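Local coordinates for catalase (Exiguobacterium oxidotolerans, PDB 2J2M), which breaks down hydrogen peroxide to water and oxygen, probably at the iron of its bound haem, which substrate reaches through a main channel, at residues V115-E120 with L215-K220; S200-W203 with N209-Y212; P277-K282 with L413-T418; G323-E328 with Y398-Q403. All coordinates share one frame; numbering follows the deposited sequence.

Interaction 1 of 4, residues V115-E120 with L215-K220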
loop_
_atom_site.group_PDB
_atom_site.type_symbol
_atom_site.label_atom_id
_atom_site.label_comp_id
_atom_site.label_asym_id
_atom_site.label_seq_id
_atom_site.Cartn_x
_atom_site.Cartn_y
_atom_site.Cartn_z
ATOM N N VAL A 115 26.733 -0.133 6.276
ATOM C CA VAL A 115 27.015 0.895 7.288
ATOM C C VAL A 115 26.502 2.278 6.847
ATOM O O VAL A 115 26.938 2.822 5.828
ATOM C CB VAL A 115 28.520 0.956 7.656
ATOM C CG1 VAL A 115 28.786 2.057 8.696
ATOM C CG2 VAL A 115 28.977 -0.376 8.197
ATOM N N LYS A 116 25.555 2.808 7.626
ATOM C CA LYS A 116 25.007 4.161 7.453
ATOM C C LYS A 116 25.770 5.126 8.363
ATOM O O LYS A 116 25.819 4.928 9.595
ATOM C CB LYS A 116 23.502 4.192 7.810
ATOM C CG LYS A 116 22.801 5.563 7.626
ATOM C CD LYS A 116 21.269 5.534 7.899
ATOM C CE LYS A 116 20.480 4.728 6.868
ATOM N NZ LYS A 116 20.808 5.118 5.467
ATOM N N PHE A 117 26.363 6.151 7.747
ATOM C CA PHE A 117 27.173 7.164 8.443
ATOM C C PHE A 117 26.341 8.408 8.490
ATOM O O PHE A 117 25.993 8.948 7.449
ATOM C CB PHE A 117 28.459 7.502 7.678
ATOM C CG PHE A 117 29.453 6.382 7.613
ATOM C CD1 PHE A 117 29.192 5.233 6.861
ATOM C CD2 PHE A 117 30.684 6.496 8.267
ATOM C CE1 PHE A 117 30.162 4.199 6.778
ATOM C CE2 PHE A 117 31.634 5.489 8.202
ATOM C CZ PHE A 117 31.369 4.328 7.462
ATOM N N TYR A 118 26.019 8.861 9.696
ATOM C CA TYR A 118 25.212 10.052 9.866
ATOM C C TYR A 118 26.160 11.195 10.000
ATOM O O TYR A 118 26.541 11.563 11.090
ATOM C CB TYR A 118 24.331 9.939 11.095
ATOM C CG TYR A 118 23.407 8.726 11.120
ATOM C CD1 TYR A 118 23.838 7.506 11.656
ATOM C CD2 TYR A 118 22.091 8.807 10.644
ATOM C CE1 TYR A 118 22.986 6.388 11.713
ATOM C CE2 TYR A 118 21.229 7.721 10.725
ATOM C CZ TYR A 118 21.685 6.507 11.246
ATOM O OH TYR A 118 20.837 5.410 11.316
ATOM N N THR A 119 26.543 11.735 8.851
ATOM C CA THR A 119 27.569 12.775 8.701
ATOM C C THR A 119 27.035 14.221 8.826
ATOM O O THR A 119 25.857 14.469 8.607
ATOM C CB THR A 119 28.198 12.583 7.298
ATOM O OG1 THR A 119 29.253 11.609 7.373
ATOM C CG2 THR A 119 28.710 13.859 6.721
ATOM N N GLU A 120 27.915 15.169 9.136
ATOM C CA GLU A 120 27.536 16.602 9.167
ATOM C C GLU A 120 27.046 17.179 7.803
ATOM O O GLU A 120 26.289 18.144 7.774
ATOM C CB GLU A 120 28.657 17.455 9.798
ATOM C CG GLU A 120 28.115 18.703 10.527
ATOM C CD GLU A 120 28.867 19.045 11.830
ATOM O OE1 GLU A 120 30.002 19.587 11.745
ATOM O OE2 GLU A 120 28.319 18.786 12.934
ATOM N N LEU A 215 36.859 0.120 -1.159
ATOM C CA LEU A 215 36.780 0.199 0.291
ATOM C C LEU A 215 36.862 -1.181 0.888
ATOM O O LEU A 215 36.319 -2.127 0.332
ATOM C CB LEU A 215 35.498 0.894 0.718
ATOM C CG LEU A 215 35.483 2.344 1.222
ATOM C CD1 LEU A 215 36.836 3.081 1.260
ATOM C CD2 LEU A 215 34.403 3.174 0.500
ATOM N N ARG A 216 37.490 -1.264 2.054
ATOM C CA ARG A 216 37.945 -2.515 2.639
ATOM C C ARG A 216 37.753 -2.508 4.170
ATOM O O ARG A 216 38.316 -1.653 4.858
ATOM C CB ARG A 216 39.445 -2.674 2.309
ATOM C CG ARG A 216 39.820 -3.836 1.387
ATOM C CD ARG A 216 39.498 -3.684 -0.101
ATOM N NE ARG A 216 39.158 -5.040 -0.500
ATOM C CZ ARG A 216 39.582 -5.728 -1.551
ATOM N NH1 ARG A 216 40.325 -5.201 -2.503
ATOM N NH2 ARG A 216 39.166 -6.967 -1.667
ATOM N N TRP A 217 36.941 -3.425 4.696
ATOM C CA TRP A 217 36.842 -3.615 6.156
ATOM C C TRP A 217 37.568 -4.878 6.623
ATOM O O TRP A 217 37.401 -5.946 6.030
ATOM C CB TRP A 217 35.390 -3.699 6.624
ATOM C CG TRP A 217 34.530 -2.496 6.363
ATOM C CD1 TRP A 217 33.696 -2.303 5.289
ATOM C CD2 TRP A 217 34.374 -1.342 7.204
ATOM N NE1 TRP A 217 33.043 -1.113 5.416
ATOM C CE2 TRP A 217 33.428 -0.502 6.581
ATOM C CE3 TRP A 217 34.925 -0.947 8.428
ATOM C CZ2 TRP A 217 33.034 0.731 7.131
ATOM C CZ3 TRP A 217 34.531 0.292 8.985
ATOM C CH2 TRP A 217 33.591 1.104 8.334
ATOM N N VAL A 218 38.365 -4.745 7.689
ATOM C CA VAL A 218 39.214 -5.826 8.201
ATOM C C VAL A 218 38.851 -6.021 9.669
ATOM O O VAL A 218 39.003 -5.094 10.447
ATOM C CB VAL A 218 40.763 -5.501 8.044
ATOM C CG1 VAL A 218 41.658 -6.661 8.592
ATOM C CG2 VAL A 218 41.159 -5.167 6.552
ATOM N N PRO A 219 38.347 -7.220 10.058
ATOM C CA PRO A 219 37.837 -7.369 11.418
ATOM C C PRO A 219 38.933 -7.564 12.443
ATOM O O PRO A 219 39.865 -8.336 12.205
ATOM C CB PRO A 219 36.983 -8.630 11.333
ATOM C CG PRO A 219 37.632 -9.456 10.274
ATOM C CD PRO A 219 38.210 -8.471 9.278
ATOM N N LYS A 220 38.815 -6.905 13.590
ATOM C CA LYS A 220 39.799 -7.107 14.657
ATOM C C LYS A 220 39.770 -8.555 15.214
ATOM O O LYS A 220 40.802 -9.068 15.645
ATOM C CB LYS A 220 39.663 -6.028 15.754
ATOM C CG LYS A 220 39.706 -6.548 17.204
ATOM C CD LYS A 220 40.647 -5.712 18.097
ATOM C CE LYS A 220 40.140 -5.642 19.542
ATOM N NZ LYS A 220 40.154 -6.986 20.220
#

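Interaction 2 of 4, residues S200-W203 with N209-Y212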
loop_
_atom_site.group_PDB
_atom_site.type_symbol
_atom_site.label_atom_id
_atom_site.label_comp_id
_atom_site.label_asym_id
_atom_site.label_seq_id
_atom_site.Cartn_x
_atom_site.Cartn_y
_atom_site.Cartn_z
ATOM N N SER A 200 34.427 -0.046 -7.553
ATOM C CA SER A 200 35.145 1.192 -7.411
ATOM C C SER A 200 34.092 2.284 -7.274
ATOM O O SER A 200 32.979 2.175 -7.820
ATOM C CB SER A 200 36.009 1.478 -8.633
ATOM O OG SER A 200 35.218 1.504 -9.830
ATOM N N PHE A 201 34.452 3.315 -6.514
ATOM C CA PHE A 201 33.722 4.578 -6.488
ATOM C C PHE A 201 34.679 5.681 -6.893
ATOM O O PHE A 201 35.870 5.413 -7.217
ATOM C CB PHE A 201 33.156 4.845 -5.086
ATOM C CG PHE A 201 32.013 3.952 -4.726
ATOM C CD1 PHE A 201 30.713 4.395 -4.838
ATOM C CD2 PHE A 201 32.233 2.637 -4.325
ATOM C CE1 PHE A 201 29.642 3.556 -4.531
ATOM C CE2 PHE A 201 31.162 1.805 -4.024
ATOM C CZ PHE A 201 29.873 2.280 -4.134
ATOM N N LYS A 202 34.166 6.913 -6.912
ATOM C CA LYS A 202 35.000 8.078 -7.179
ATOM C C LYS A 202 35.067 8.950 -5.934
ATOM O O LYS A 202 34.042 9.245 -5.302
ATOM C CB LYS A 202 34.445 8.891 -8.351
ATOM C CG LYS A 202 34.652 8.247 -9.719
ATOM C CD LYS A 202 33.839 8.959 -10.803
ATOM C CE LYS A 202 34.402 8.612 -12.190
ATOM N NZ LYS A 202 33.828 9.373 -13.332
ATOM N N TRP A 203 36.280 9.354 -5.577
ATOM C CA TRP A 203 36.469 10.372 -4.563
ATOM C C TRP A 203 37.110 11.559 -5.265
ATOM O O TRP A 203 38.063 11.396 -6.053
ATOM C CB TRP A 203 37.370 9.848 -3.465
ATOM C CG TRP A 203 36.700 8.933 -2.456
ATOM C CD1 TRP A 203 35.428 8.413 -2.509
ATOM C CD2 TRP A 203 37.293 8.415 -1.256
ATOM N NE1 TRP A 203 35.193 7.624 -1.414
ATOM C CE2 TRP A 203 36.316 7.608 -0.624
ATOM C CE3 TRP A 203 38.545 8.584 -0.636
ATOM C CZ2 TRP A 203 36.556 6.960 0.607
ATOM C CZ3 TRP A 203 38.788 7.924 0.561
ATOM C CH2 TRP A 203 37.801 7.118 1.171
ATOM N N ASN A 209 40.232 17.034 -8.329
ATOM C CA ASN A 209 40.892 15.824 -8.795
ATOM C C ASN A 209 40.127 14.589 -8.352
ATOM O O ASN A 209 39.877 14.392 -7.149
ATOM C CB ASN A 209 42.325 15.715 -8.255
ATOM C CG ASN A 209 43.104 14.600 -8.928
ATOM O OD1 ASN A 209 43.157 14.533 -10.157
ATOM N ND2 ASN A 209 43.691 13.708 -8.133
ATOM N N THR A 210 39.782 13.737 -9.308
ATOM C CA THR A 210 39.087 12.493 -8.937
ATOM C C THR A 210 39.968 11.259 -9.033
ATOM O O THR A 210 40.725 11.125 -9.968
ATOM C CB THR A 210 37.641 12.349 -9.572
ATOM O OG1 THR A 210 37.347 10.984 -9.881
ATOM C CG2 THR A 210 37.477 13.198 -10.805
ATOM N N VAL A 211 39.914 10.402 -8.013
ATOM C CA VAL A 211 40.529 9.067 -8.089
ATOM C C VAL A 211 39.449 7.980 -7.959
ATOM O O VAL A 211 38.394 8.220 -7.354
ATOM C CB VAL A 211 41.635 8.855 -6.988
ATOM C CG1 VAL A 211 42.856 9.761 -7.235
ATOM C CG2 VAL A 211 41.066 9.111 -5.569
ATOM N N TYR A 212 39.714 6.804 -8.523
ATOM C CA TYR A 212 38.932 5.589 -8.248
ATOM C C TYR A 212 39.347 4.913 -6.948
ATOM O O TYR A 212 40.532 4.686 -6.694
ATOM C CB TYR A 212 39.065 4.560 -9.381
ATOM C CG TYR A 212 38.368 4.960 -10.665
ATOM C CD1 TYR A 212 36.968 4.899 -10.771
ATOM C CD2 TYR A 212 39.104 5.385 -11.769
ATOM C CE1 TYR A 212 36.322 5.250 -11.938
ATOM C CE2 TYR A 212 38.467 5.752 -12.954
ATOM C CZ TYR A 212 37.071 5.682 -13.027
ATOM O OH TYR A 212 36.434 6.035 -14.189
#

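Interaction 3 of 4, residues P277-K282 with L413-T418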
loop_
_atom_site.group_PDB
_atom_site.type_symbol
_atom_site.label_atom_id
_atom_site.label_comp_id
_atom_site.label_asym_id
_atom_site.label_seq_id
_atom_site.Cartn_x
_atom_site.Cartn_y
_atom_site.Cartn_z
ATOM N N PRO A 277 39.175 -2.406 -14.483
ATOM C CA PRO A 277 39.021 -2.136 -13.039
ATOM C C PRO A 277 37.600 -1.746 -12.563
ATOM O O PRO A 277 37.339 -1.805 -11.377
ATOM C CB PRO A 277 40.010 -0.993 -12.789
ATOM C CG PRO A 277 40.248 -0.381 -14.152
ATOM C CD PRO A 277 40.169 -1.517 -15.111
ATOM N N LEU A 278 36.729 -1.351 -13.496
ATOM C CA LEU A 278 35.295 -1.072 -13.305
ATOM C C LEU A 278 34.391 -2.319 -13.431
ATOM O O LEU A 278 33.161 -2.225 -13.274
ATOM C CB LEU A 278 34.833 -0.100 -14.404
ATOM C CG LEU A 278 34.386 1.363 -14.288
ATOM C CD1 LEU A 278 35.357 2.219 -13.538
ATOM C CD2 LEU A 278 34.187 1.893 -15.721
ATOM N N ASP A 279 34.983 -3.463 -13.768
ATOM C CA ASP A 279 34.257 -4.743 -13.821
ATOM C C ASP A 279 34.082 -5.310 -12.386
ATOM O O ASP A 279 35.058 -5.635 -11.727
ATOM C CB ASP A 279 35.018 -5.713 -14.767
ATOM C CG ASP A 279 34.399 -7.117 -14.848
ATOM O OD1 ASP A 279 33.352 -7.373 -14.222
ATOM O OD2 ASP A 279 34.965 -7.980 -15.565
ATOM N N ALA A 280 32.842 -5.457 -11.930
ATOM C CA ALA A 280 32.548 -5.981 -10.581
ATOM C C ALA A 280 32.841 -7.485 -10.337
ATOM O O ALA A 280 32.746 -7.992 -9.185
ATOM C CB ALA A 280 31.127 -5.650 -10.191
ATOM N N THR A 281 33.172 -8.197 -11.411
ATOM C CA THR A 281 33.665 -9.579 -11.300
ATOM C C THR A 281 35.158 -9.603 -11.022
ATOM O O THR A 281 35.751 -10.696 -10.921
ATOM C CB THR A 281 33.383 -10.425 -12.567
ATOM O OG1 THR A 281 33.901 -9.756 -13.714
ATOM C CG2 THR A 281 31.871 -10.670 -12.779
ATOM N N LYS A 282 35.755 -8.414 -10.866
ATOM C CA LYS A 282 37.217 -8.270 -10.710
ATOM C C LYS A 282 37.636 -7.707 -9.357
ATOM O O LYS A 282 37.018 -6.793 -8.850
ATOM C CB LYS A 282 37.812 -7.399 -11.835
ATOM C CG LYS A 282 37.612 -7.973 -13.253
ATOM C CD LYS A 282 38.256 -9.367 -13.408
ATOM C CE LYS A 282 38.116 -9.951 -14.818
ATOM N NZ LYS A 282 36.694 -10.180 -15.249
ATOM N N LEU A 413 26.235 -1.745 -24.941
ATOM C CA LEU A 413 27.601 -1.980 -25.406
ATOM C C LEU A 413 28.428 -2.643 -24.321
ATOM O O LEU A 413 28.890 -1.977 -23.394
ATOM C CB LEU A 413 28.261 -0.651 -25.825
ATOM C CG LEU A 413 27.529 0.233 -26.866
ATOM C CD1 LEU A 413 27.853 1.747 -26.716
ATOM C CD2 LEU A 413 27.777 -0.259 -28.309
ATOM N N GLU A 414 28.635 -3.949 -24.457
ATOM C CA GLU A 414 29.415 -4.727 -23.505
ATOM C C GLU A 414 30.880 -4.313 -23.486
ATOM O O GLU A 414 31.490 -4.099 -24.550
ATOM C CB GLU A 414 29.320 -6.209 -23.849
ATOM C CG GLU A 414 29.775 -7.122 -22.717
ATOM C CD GLU A 414 29.971 -8.537 -23.169
ATOM O OE1 GLU A 414 30.120 -8.749 -24.391
ATOM O OE2 GLU A 414 29.991 -9.438 -22.309
ATOM N N ILE A 415 31.455 -4.229 -22.290
ATOM C CA ILE A 415 32.875 -3.887 -22.138
ATOM C C ILE A 415 33.793 -4.827 -22.944
ATOM O O ILE A 415 33.452 -5.974 -23.178
ATOM C CB ILE A 415 33.323 -3.752 -20.623
ATOM C CG1 ILE A 415 33.193 -5.071 -19.861
ATOM C CG2 ILE A 415 32.524 -2.648 -19.920
ATOM C CD1 ILE A 415 33.889 -5.058 -18.493
ATOM N N GLU A 416 34.953 -4.317 -23.350
ATOM C CA GLU A 416 35.878 -5.044 -24.237
ATOM C C GLU A 416 36.671 -6.159 -23.552
ATOM O O GLU A 416 36.661 -7.292 -24.028
ATOM C CB GLU A 416 36.850 -4.069 -24.920
ATOM C CG GLU A 416 36.214 -3.189 -25.987
ATOM C CD GLU A 416 36.632 -3.589 -27.392
ATOM O OE1 GLU A 416 35.742 -3.774 -28.251
ATOM O OE2 GLU A 416 37.860 -3.721 -27.632
ATOM N N LYS A 417 37.374 -5.866 -22.459
ATOM C CA LYS A 417 38.160 -6.944 -21.844
ATOM C C LYS A 417 37.487 -7.593 -20.647
ATOM O O LYS A 417 37.598 -7.142 -19.490
ATOM C CB LYS A 417 39.646 -6.617 -21.603
ATOM C CG LYS A 417 39.996 -5.247 -21.138
ATOM C CD LYS A 417 41.497 -5.224 -20.814
ATOM C CE LYS A 417 42.063 -3.801 -20.889
ATOM N NZ LYS A 417 43.493 -3.697 -20.466
ATOM N N THR A 418 36.790 -8.678 -20.963
ATOM C CA THR A 418 35.965 -9.389 -20.006
ATOM C C THR A 418 36.797 -10.242 -19.097
ATOM O O THR A 418 36.541 -10.293 -17.913
ATOM C CB THR A 418 34.925 -10.240 -20.725
ATOM O OG1 THR A 418 35.593 -11.053 -21.713
ATOM C CG2 THR A 418 33.883 -9.304 -21.393
HETATM O O HOH W 1 37.699 -7.371 -16.812
#

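Interaction 4 of 4, residues G323-E328 with Y398-Q403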
loop_
_atom_site.group_PDB
_atom_site.type_symbol
_atom_site.label_atom_id
_atom_site.label_comp_id
_atom_site.label_asym_id
_atom_site.label_seq_id
_atom_site.Cartn_x
_atom_site.Cartn_y
_atom_site.Cartn_z
ATOM N N GLY A 323 32.107 14.915 -2.183
ATOM C CA GLY A 323 33.463 14.392 -2.146
ATOM C C GLY A 323 33.449 12.962 -2.652
ATOM O O GLY A 323 34.499 12.343 -2.842
ATOM N N MET A 324 32.237 12.440 -2.877
ATOM C CA MET A 324 32.037 11.052 -3.270
ATOM C C MET A 324 31.091 10.977 -4.443
ATOM O O MET A 324 30.069 11.661 -4.447
ATOM C CB MET A 324 31.456 10.248 -2.111
ATOM C CG MET A 324 32.440 9.986 -0.983
ATOM S SD MET A 324 31.630 9.019 0.284
ATOM C CE MET A 324 32.955 8.933 1.530
ATOM N N LEU A 325 31.437 10.148 -5.429
ATOM C CA LEU A 325 30.592 9.939 -6.607
ATOM C C LEU A 325 30.599 8.461 -7.010
ATOM O O LEU A 325 31.543 7.757 -6.704
ATOM C CB LEU A 325 31.047 10.839 -7.788
ATOM C CG LEU A 325 30.722 12.351 -7.801
ATOM C CD1 LEU A 325 31.351 13.014 -8.999
ATOM C CD2 LEU A 325 29.219 12.602 -7.876
ATOM N N PRO A 326 29.534 7.982 -7.690
ATOM C CA PRO A 326 29.592 6.600 -8.157
ATOM C C PRO A 326 30.536 6.425 -9.348
ATOM O O PRO A 326 30.747 7.365 -10.118
ATOM C CB PRO A 326 28.159 6.305 -8.566
ATOM C CG PRO A 326 27.594 7.652 -8.949
ATOM C CD PRO A 326 28.255 8.639 -8.032
ATOM N N SER A 327 31.112 5.229 -9.487
ATOM C CA SER A 327 31.809 4.905 -10.706
ATOM C C SER A 327 30.840 4.446 -11.803
ATOM O O SER A 327 29.686 4.087 -11.527
ATOM C CB SER A 327 32.863 3.841 -10.459
ATOM O OG SER A 327 32.257 2.585 -10.218
ATOM N N GLU A 328 31.350 4.450 -13.037
ATOM C CA GLU A 328 30.659 3.953 -14.223
ATOM C C GLU A 328 30.368 2.428 -14.177
ATOM O O GLU A 328 29.576 1.911 -14.974
ATOM C CB GLU A 328 31.463 4.322 -15.477
ATOM C CG GLU A 328 31.740 5.835 -15.681
ATOM C CD GLU A 328 33.101 6.331 -15.120
ATOM O OE1 GLU A 328 33.728 5.662 -14.266
ATOM O OE2 GLU A 328 33.544 7.416 -15.551
ATOM N N TYR A 398 28.406 23.256 -3.797
ATOM C CA TYR A 398 28.088 21.852 -3.523
ATOM C C TYR A 398 27.704 21.035 -4.765
ATOM O O TYR A 398 27.488 19.834 -4.661
ATOM C CB TYR A 398 27.027 21.759 -2.430
ATOM C CG TYR A 398 27.619 21.858 -1.048
ATOM C CD1 TYR A 398 27.552 23.052 -0.315
ATOM C CD2 TYR A 398 28.279 20.759 -0.475
ATOM C CE1 TYR A 398 28.111 23.140 0.975
ATOM C CE2 TYR A 398 28.839 20.832 0.790
ATOM C CZ TYR A 398 28.744 22.021 1.513
ATOM O OH TYR A 398 29.314 22.075 2.758
ATOM N N THR A 399 27.632 21.691 -5.928
ATOM C CA THR A 399 27.343 21.025 -7.190
ATOM C C THR A 399 28.383 19.951 -7.454
ATOM O O THR A 399 29.575 20.161 -7.223
ATOM C CB THR A 399 27.306 22.036 -8.365
ATOM O OG1 THR A 399 26.414 23.101 -8.038
ATOM C CG2 THR A 399 26.823 21.408 -9.637
ATOM N N GLU A 400 27.902 18.794 -7.903
ATOM C CA GLU A 400 28.753 17.647 -8.258
ATOM C C GLU A 400 29.514 18.004 -9.520
ATOM O O GLU A 400 28.905 18.361 -10.529
ATOM C CB GLU A 400 27.916 16.378 -8.503
ATOM C CG GLU A 400 26.917 15.995 -7.388
ATOM C CD GLU A 400 25.481 16.462 -7.678
ATOM O OE1 GLU A 400 25.284 17.652 -8.022
ATOM O OE2 GLU A 400 24.539 15.638 -7.543
ATOM N N ASP A 401 30.842 17.925 -9.473
ATOM C CA ASP A 401 31.618 18.310 -10.648
ATOM C C ASP A 401 31.373 17.405 -11.841
ATOM O O ASP A 401 30.924 16.250 -11.698
ATOM C CB ASP A 401 33.106 18.463 -10.350
ATOM C CG ASP A 401 33.579 17.504 -9.309
ATOM O OD1 ASP A 401 33.993 17.988 -8.213
ATOM O OD2 ASP A 401 33.528 16.277 -9.590
ATOM N N THR A 402 31.594 17.987 -13.022
ATOM C CA THR A 402 31.565 17.251 -14.280
ATOM C C THR A 402 32.544 16.066 -14.215
ATOM O O THR A 402 33.560 16.124 -13.539
ATOM C CB THR A 402 31.923 18.166 -15.479
ATOM O OG1 THR A 402 33.276 18.612 -15.344
ATOM C CG2 THR A 402 31.029 19.368 -15.542
ATOM N N GLN A 403 32.221 14.989 -14.915
ATOM C CA GLN A 403 33.136 13.861 -15.054
ATOM C C GLN A 403 33.341 13.597 -16.556
ATOM O O GLN A 403 32.538 14.066 -17.355
ATOM C CB GLN A 403 32.554 12.643 -14.341
ATOM C CG GLN A 403 32.724 12.645 -12.820
ATOM C CD GLN A 403 34.184 12.652 -12.401
ATOM O OE1 GLN A 403 34.983 11.779 -12.812
ATOM N NE2 GLN A 403 34.557 13.658 -11.598
#

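Interaction 1 of 4, residues V115-E120 with L215-K220
Phe117 meets the benzo end of the Trp217 indole with the far corner of its ring: Phe117 CZ lies 4.0 Å from Trp217 CZ2 and equally close to CH2. The two side chains approach from opposite directions, and each ring is touched at its edge, near its plane. Their planes are tilted by only about 28°, so the rings meet rim to rim, without face overlap. In both residues CG stands beside the backbone N and anti to the carbonyl carbon (chi1 -67° in Phe117, -61° in Trp217), which sends the rings across the gap between two strands whose nearest CA atoms, Val115 and Trp217, are 10.9 Å apart. Val115 adds a looser touch, its CG2 resting 4.3 Å from Trp217 CZ2 at an oblique angle. No hydrogen bond crosses, and the contact is apolar and buried. It belongs to the aromatic interior of the antiparallel barrel characteristic of haem catalases. Phe113 stacks on Trp217 and Trp124 on Phe117, while Phe126 and Phe66 meet the same two rings edge-to-face. Strand 87-95 packs against Val115 and Phe117 through Val90, and strand 257-265 against Trp217 through Trp258 and Leu260.

Interaction 2 of 4, residues S200-W203 with N209-Y212
Lys202 and Tyr212 run alongside each other from one face of a beta hairpin, their ends in the same direction, with Lys202 CE 3.8 Å from Tyr212 OH. Strands 201-204 and 210-219 form the hairpin, and the short segments run antiparallel at 147°. The tight part of the contact is the hydrogen-bonded pair Trp203 and Val211: Trp203 N donates to Val211 O at 3.0 Å, and Val211 N returns a bond to Trp203 O at 2.9 Å, both nearly straight. On the face carrying these two residues, Trp203 CB touches Val211 CG2 more loosely, at 4.3 Å, and the indole leads away. Lys202 and Tyr212 make the adjacent non-hydrogen-bonded pair, where Tyr212 CA-H points at Phe201 O (3.2 Å). Chi2 near 180° (169°) keeps the lysine chain straight, carrying its methylenes along the phenol toward the hydroxyl. Ser200 OG reaches Tyr212 CD1 at 3.9 Å. Toward the turn the packing thins: Asn209 is solvent-exposed and adds little. Glu328 receives both polar ends, Lys202 NZ in a salt bridge and Tyr212 OH in a hydrogen bond, and Gln403 also binds the amine. A phenylalanine in place of Tyr212 would probably leave Glu328 OE1 without its hydroxyl partner and the carboxylate less firmly oriented. Thr210 OG1, by contrast, packs 3.8 Å from Lys202 CG. The chemistry is therefore uneven: a buried charge is matched beyond the hairpin, while a hydroxyl close by is buried against the lysine methylenes without a hydrogen-bond partner in the model.

Interaction 3 of 4, residues P277-K282 with L413-T418
An Asx turn at Asp279, set in the type I beta turn from Asp279 to Lys282, presents the lysine that grips the backbone carbonyl of Thr418. Lys282 NZ donates to Thr418 O at 2.7 Å, approaching almost in line with the carbonyl bond (C=O...N 164°). The lysine chain bends at chi2 (-59°) and chi4 (-62°), curling its amine back over its own turn, where NZ also forms a salt bridge with Asp279 OD2 at 2.8 Å. That oxygen is met from above the carboxylate plane. The other carboxylate oxygen, Asp279 OD1, closes the Asx turn by accepting from Thr281 N at 2.9 Å. Lower on the same side chain, Asp279 CB rests against Ile415 CD1 (3.9 Å), the contact's apolar touch. An ordered water spans the two loops, 3.1 Å from Asp279 OD2 and 2.7 Å from Lys417 O. Arg137 gives Asp279 OD2 a second salt bridge, and Arg27 of a neighbouring subunit packs on Ile415. The contact thus joins a loop of the catalase core, between strands 257-265 and 292-302, to the chain leading into the C-terminal helices. Asp279 OD2 serves two cations, Lys282 and Arg137, and its negative charge would be expected to favour the charged form of the lysine, whose single amine ties both loops together through the Thr418 carbonyl.

Interaction 4 of 4, residues G323-E328 with Y398-Q403
Two flat groups, the Asp401 carboxylate and the Gln403 carboxamide, border the same methyl, Leu325 CD1, which stands off the plane of each and to one side, not over its centre. Asp401 OD2 lies 4.0 Å from CD1 and Gln403 NE2 4.2 Å from it. The two groups are loosely linked to each other, Gln403 NE2 donating a weak bond to Asp401 OD2 at 3.5 Å. The glutamine arrives from the direction opposite to the leucine; its CG lies 4.1 Å from Leu325 CD1, and the bend at chi2 (-61°) turns the carboxamide so that NE2 also comes near this methyl. The other branch, Leu325 CD2, rests on Glu400 CB at 4.0 Å, the two side chains crossing at about a right angle. Leu325 sits on the short strand 324-326, which pairs antiparallel with strand 201-204 through backbone bonds to Lys202; the segment 398-403 lies across this part of the sheet as an irregular loop that becomes strand 403-404. With an alanine here in place of Leu325, a gap is likely to open beneath Glu400 and Gln403, letting their aliphatic portions shift. The loop also forms part of a subunit interface: Gln403 continues an antiparallel sheet into a neighbouring subunit, whose Arg412 forms a salt bridge with Glu400 OE1. From a different subunit, Arg23 donates to Asp401 O and packs on Glu400, while within the chain Gln403 OE1 accepts from Lys202 NZ.

How the interactions relate
Interactions 1, 2 and 4 reach one antiparallel sheet. Interaction 2 lies within the chain loop closed by interaction 1, and both use strand 210-219; they touch where Leu215 CD1 meets Trp203 CZ2 at 3.9 Å. Interactions 2 and 4 are the closest pair, with centres 8 Å apart, and Ser200 O and Ser327 OG, 2.5 Å apart, probably share a hydrogen bond. Leu278 joins interaction 3 to both, its CD1 lying 3.6 Å from Tyr212 CE1 and its CD2 3.7 Å from Glu328 CB. Side chains of interactions 1, 2 and 3 approach a bound haem: Val115 to about 9 Å, Phe201 to about 8 Å and Asp279 to about 10 Å.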